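Local structure of C-domain type II peptide synthetase (Streptomyces globisporus, 4ZNM) at residues 60-68 / 96-104. The protein is a type II peptide synthetase condensation-domain protein with a fold of the CoA-dependent acyltransferase superfamily. Residues are numbered along the deposited sequence; the frame is centred on the assembly and turned at random.
Sequences EETLREALG and GPAALEVRD
The R64 guanidinium turns its edge to the 96-104 segment, with A98 O near its plane but not bonded to it, and a water sits in that plane, accepting from R64 NH2 at 2.8 Å and donating to L100 O at 3.1 Å. No direct hydrogen bond joins the segments, so this water is a polar link between them. Both methyls of V102 lie on one face of the E60 carboxylate, CG2 nearest OE1 (3.9 Å) and CG1 nearest OE2; the two side chains cross obliquely, and OE2 also forms a salt bridge with R143 of strand 137-143. R64 leaves the helix with CG anti to the backbone N (chi1 177°), runs its CB and CG beside L100 CB and the A98 carbonyl, then bends at chi3 (73°), carrying the guanidinium round toward the water. The CB atoms of R64 and L100 are 3.9 Å apart. In this condensation-domain fold, the contact packs helix 60-73 against 101-104, an outermost strand of the six-stranded mixed sheet, and the chain leading into it. Strand 101-104 pairs in parallel with 137-143, while L63 and A66 on the helix touch helix 162-180. L100 reaches toward the first turn of the helix: its CD2 touches L63 CD2 at 4.0 Å, the two side chains crossing at about a right angle, and also approaches the E60 carbonyl oxygen. L100 and L67 share A139 as a neighbour. Toward the other end, the A98 methyl lies 3.5 Å from R64 O, which already accepts the helical bond from G68 N, and also touches G68 CA; the helix and the incoming chain are close here. Next to it, L67 CD2 lies 3.3 Å from A99 O, a tight contact between a methyl and a carbonyl.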
ATOM      1  N   GLU A  60       5.793  24.057  17.095  1.00 21.88           N
ATOM      2  CA  GLU A  60       5.662  23.904  15.655  1.00 24.16           C
ATOM      3  C   GLU A  60       6.975  24.129  14.932  1.00 23.85           C
ATOM      4  O   GLU A  60       7.327  23.401  14.006  1.00 21.21           O
ATOM      5  CB  GLU A  60       4.617  24.882  15.145  1.00 19.71           C
ATOM      6  CG  GLU A  60       3.193  24.532  15.564  1.00 28.34           C
ATOM      7  CD  GLU A  60       2.194  25.686  15.371  1.00 28.32           C
ATOM      8  OE1 GLU A  60       2.486  26.663  14.622  1.00 25.69           O
ATOM      9  OE2 GLU A  60       1.107  25.622  16.017  1.00 26.82           O
ATOM     10  N   GLU A  61       7.721  25.129  15.376  0.61 18.18           N
ATOM     11  CA  GLU A  61       8.996  25.450  14.745  0.61 21.12           C
ATOM     12  C   GLU A  61       9.980  24.295  14.863  0.61 19.82           C
ATOM     13  O   GLU A  61      10.753  24.038  13.950  0.61 18.25           O
ATOM     14  CB  GLU A  61       9.599  26.711  15.372  0.61 29.04           C
ATOM     15  CG  GLU A  61      10.986  27.049  14.855  0.61 36.63           C
ATOM     16  CD  GLU A  61      11.519  28.345  15.436  0.61 52.94           C
ATOM     17  OE1 GLU A  61      12.742  28.581  15.327  0.61 60.01           O
ATOM     18  OE2 GLU A  61      10.719  29.121  16.002  0.61 51.42           O
ATOM     19  N   THR A  62       9.960  23.604  16.001  1.00 21.51           N
ATOM     20  CA  THR A  62      10.871  22.484  16.207  1.00 18.35           C
ATOM     21  C   THR A  62      10.408  21.280  15.404  1.00 20.78           C
ATOM     22  O   THR A  62      11.223  20.528  14.907  1.00 20.08           O
ATOM     23  CB  THR A  62      10.986  22.128  17.705  1.00 19.60           C
ATOM     24  OG1 THR A  62      11.413  23.281  18.416  1.00 25.92           O
ATOM     25  CG2 THR A  62      12.036  21.002  17.961  1.00 25.93           C
ATOM     26  N   LEU A  63       9.101  21.114  15.250  1.00 20.04           N
ATOM     27  CA  LEU A  63       8.583  20.017  14.452  1.00 18.89           C
ATOM     28  C   LEU A  63       8.976  20.216  12.991  1.00 23.82           C
ATOM     29  O   LEU A  63       9.310  19.247  12.306  1.00 22.11           O
ATOM     30  CB  LEU A  63       7.062  19.883  14.587  1.00 19.60           C
ATOM     31  CG  LEU A  63       6.476  18.699  13.842  1.00 23.05           C
ATOM     32  CD1 LEU A  63       6.901  17.376  14.474  1.00 27.62           C
ATOM     33  CD2 LEU A  63       4.961  18.774  13.835  1.00 23.56           C
ATOM     34  N   ARG A  64       8.989  21.465  12.533  1.00 20.17           N
ATOM     35  CA  ARG A  64       9.368  21.769  11.167  1.00 20.02           C
ATOM     36  C   ARG A  64      10.838  21.447  10.947  1.00 22.68           C
ATOM     37  O   ARG A  64      11.221  20.840   9.936  1.00 19.15           O
ATOM     38  CB  ARG A  64       9.083  23.214  10.851  1.00 18.42           C
ATOM     39  CG  ARG A  64       9.510  23.626   9.482  1.00 19.35           C
ATOM     40  CD  ARG A  64       8.953  25.010   9.167  1.00 17.96           C
ATOM     41  NE  ARG A  64       9.632  26.038   9.904  1.00 18.76           N
ATOM     42  CZ  ARG A  64       9.098  26.772  10.889  1.00 24.23           C
ATOM     43  NH1 ARG A  64       9.838  27.677  11.504  1.00 19.94           N
ATOM     44  NH2 ARG A  64       7.850  26.600  11.287  1.00 22.61           N
ATOM     45  N   GLU A  65      11.667  21.851  11.888  1.00 19.78           N
ATOM     46  CA  GLU A  65      13.088  21.507  11.833  1.00 22.42           C
ATOM     47  C   GLU A  65      13.292  19.996  11.795  1.00 24.36           C
ATOM     48  O   GLU A  65      14.125  19.508  11.039  1.00 21.69           O
ATOM     49  CB  GLU A  65      13.836  22.088  13.030  1.00 23.07           C
ATOM     50  CG  GLU A  65      14.050  23.591  13.007  1.00 49.46           C
ATOM     51  CD  GLU A  65      14.557  24.145  14.354  1.00 73.79           C
ATOM     52  OE1 GLU A  65      14.433  23.452  15.395  1.00 79.28           O
ATOM     53  OE2 GLU A  65      15.076  25.282  14.365  1.00 81.97           O
ATOM     54  N   ALA A  66      12.538  19.259  12.603  1.00 23.56           N
ATOM     55  CA  ALA A  66      12.643  17.812  12.622  1.00 22.44           C
ATOM     56  C   ALA A  66      12.299  17.217  11.261  1.00 18.89           C
ATOM     57  O   ALA A  66      12.872  16.226  10.845  1.00 23.46           O
ATOM     58  CB  ALA A  66      11.736  17.234  13.712  1.00 18.30           C
ATOM     59  N   LEU A  67      11.317  17.797  10.586  1.00 23.95           N
ATOM     60  CA  LEU A  67      10.931  17.321   9.267  1.00 20.33           C
ATOM     61  C   LEU A  67      12.077  17.503   8.256  1.00 22.66           C
ATOM     62  O   LEU A  67      12.345  16.611   7.436  1.00 27.28           O
ATOM     63  CB  LEU A  67       9.676  18.039   8.786  1.00 27.30           C
ATOM     64  CG  LEU A  67       9.082  17.286   7.597  1.00 45.08           C
ATOM     65  CD1 LEU A  67       8.033  16.337   8.119  1.00 51.39           C
ATOM     66  CD2 LEU A  67       8.542  18.228   6.545  1.00 56.47           C
ATOM     67  N   GLY A  68      12.745  18.642   8.323  1.00 23.03           N
ATOM     68  CA  GLY A  68      14.008  18.841   7.626  1.00 25.15           C
ATOM     69  C   GLY A  68      15.013  17.738   7.955  1.00 22.49           C
ATOM     70  O   GLY A  68      15.630  17.166   7.063  1.00 22.36           O
ATOM     71  N   GLY A  96      15.606  20.098   0.529  1.00 28.33           N
ATOM     72  CA  GLY A  96      15.101  21.446   0.294  1.00 24.71           C
ATOM     73  C   GLY A  96      14.794  22.120   1.646  1.00 24.61           C
ATOM     74  O   GLY A  96      15.042  21.561   2.708  1.00 24.41           O
ATOM     75  N   PRO A  97      14.224  23.318   1.605  1.00 25.11           N
ATOM     76  CA  PRO A  97      13.821  24.028   2.830  1.00 23.69           C
ATOM     77  C   PRO A  97      12.858  23.238   3.687  1.00 22.33           C
ATOM     78  O   PRO A  97      11.875  22.675   3.191  1.00 25.51           O
ATOM     79  CB  PRO A  97      13.144  25.289   2.302  1.00 30.07           C
ATOM     80  CG  PRO A  97      13.705  25.491   0.925  1.00 30.24           C
ATOM     81  CD  PRO A  97      13.959  24.101   0.381  1.00 29.98           C
ATOM     82  N   ALA A  98      13.129  23.162   4.987  1.00 21.73           N
ATOM     83  CA  ALA A  98      12.166  22.544   5.899  1.00 20.11           C
ATOM     84  C   ALA A  98      10.838  23.297   5.841  1.00 23.01           C
ATOM     85  O   ALA A  98      10.851  24.527   5.922  1.00 22.01           O
ATOM     86  CB  ALA A  98      12.700  22.555   7.295  1.00 19.92           C
ATOM     87  N   ALA A  99       9.718  22.585   5.716  1.00 24.90           N
ATOM     88  CA  ALA A  99       8.417  23.233   5.532  1.00 23.52           C
ATOM     89  C   ALA A  99       7.334  22.514   6.340  1.00 17.77           C
ATOM     90  O   ALA A  99       7.364  21.288   6.505  1.00 18.95           O
ATOM     91  CB  ALA A  99       8.032  23.268   4.052  1.00 28.36           C
ATOM     92  N   LEU A 100       6.425  23.292   6.934  1.00 17.27           N
ATOM     93  CA  LEU A 100       5.304  22.679   7.642  1.00 20.07           C
ATOM     94  C   LEU A 100       4.118  23.586   7.506  1.00 18.60           C
ATOM     95  O   LEU A 100       4.232  24.797   7.696  1.00 19.14           O
ATOM     96  CB  LEU A 100       5.637  22.426   9.103  1.00 20.91           C
ATOM     97  CG  LEU A 100       4.475  21.959   9.987  1.00 18.19           C
ATOM     98  CD1 LEU A 100       3.956  20.583   9.583  1.00 16.64           C
ATOM     99  CD2 LEU A 100       4.905  21.990  11.471  1.00 21.89           C
ATOM    100  N   GLU A 101       2.991  23.011   7.100  1.00 17.47           N
ATOM    101  CA  GLU A 101       1.743  23.759   7.085  1.00 21.16           C
ATOM    102  C   GLU A 101       0.951  23.420   8.358  1.00 19.58           C
ATOM    103  O   GLU A 101       0.850  22.252   8.725  1.00 21.93           O
ATOM    104  CB  GLU A 101       0.909  23.445   5.848  1.00 21.84           C
ATOM    105  CG  GLU A 101      -0.434  24.181   5.878  1.00 30.78           C
ATOM    106  CD  GLU A 101      -1.338  23.800   4.683  1.00 41.59           C
ATOM    107  OE1 GLU A 101      -0.895  22.985   3.835  1.00 41.08           O
ATOM    108  OE2 GLU A 101      -2.484  24.321   4.613  1.00 45.01           O
ATOM    109  N   VAL A 102       0.393  24.440   9.010  1.00 18.50           N
ATOM    110  CA  VAL A 102      -0.428  24.229  10.204  1.00 20.09           C
ATOM    111  C   VAL A 102      -1.812  24.822   9.990  1.00 20.10           C
ATOM    112  O   VAL A 102      -1.950  25.908   9.432  1.00 22.92           O
ATOM    113  CB  VAL A 102       0.214  24.844  11.467  1.00 22.06           C
ATOM    114  CG1 VAL A 102      -0.580  24.455  12.719  1.00 18.17           C
ATOM    115  CG2 VAL A 102       1.647  24.363  11.638  1.00 21.82           C
ATOM    116  N   ARG A 103      -2.836  24.119  10.477  1.00 19.07           N
ATOM    117  CA  ARG A 103      -4.184  24.615  10.417  1.00 19.92           C
ATOM    118  C   ARG A 103      -4.818  24.509  11.786  1.00 20.11           C
ATOM    119  O   ARG A 103      -4.563  23.554  12.540  1.00 21.93           O
ATOM    120  CB  ARG A 103      -5.022  23.847   9.446  1.00 20.91           C
ATOM    121  CG  ARG A 103      -4.461  23.841   8.080  1.00 25.57           C
ATOM    122  CD  ARG A 103      -5.426  23.205   7.201  1.00 34.07           C
ATOM    123  NE  ARG A 103      -4.809  22.956   5.927  1.00 32.20           N
ATOM    124  CZ  ARG A 103      -5.467  22.472   4.894  1.00 38.58           C
ATOM    125  NH1 ARG A 103      -6.786  22.249   5.006  1.00 36.31           N
ATOM    126  NH2 ARG A 103      -4.805  22.251   3.764  1.00 32.84           N
ATOM    127  N   ASP A 104      -5.656  25.482  12.086  1.00 20.47           N
ATOM    128  CA  ASP A 104      -6.416  25.476  13.332  1.00 23.07           C
ATOM    129  C   ASP A 104      -7.763  24.790  13.003  1.00 28.10           C
ATOM    130  O   ASP A 104      -8.646  25.405  12.408  1.00 30.83           O
ATOM    131  CB  ASP A 104      -6.603  26.899  13.849  1.00 31.92           C
ATOM    132  CG  ASP A 104      -5.282  27.559  14.344  1.00 36.47           C
ATOM    133  OD1 ASP A 104      -4.322  26.840  14.743  1.00 33.23           O
ATOM    134  OD2 ASP A 104      -5.221  28.823  14.355  1.00 40.18           O
TER
HETATM  135  O   HOH W   1       5.366  25.470  10.478  1.00 22.77           O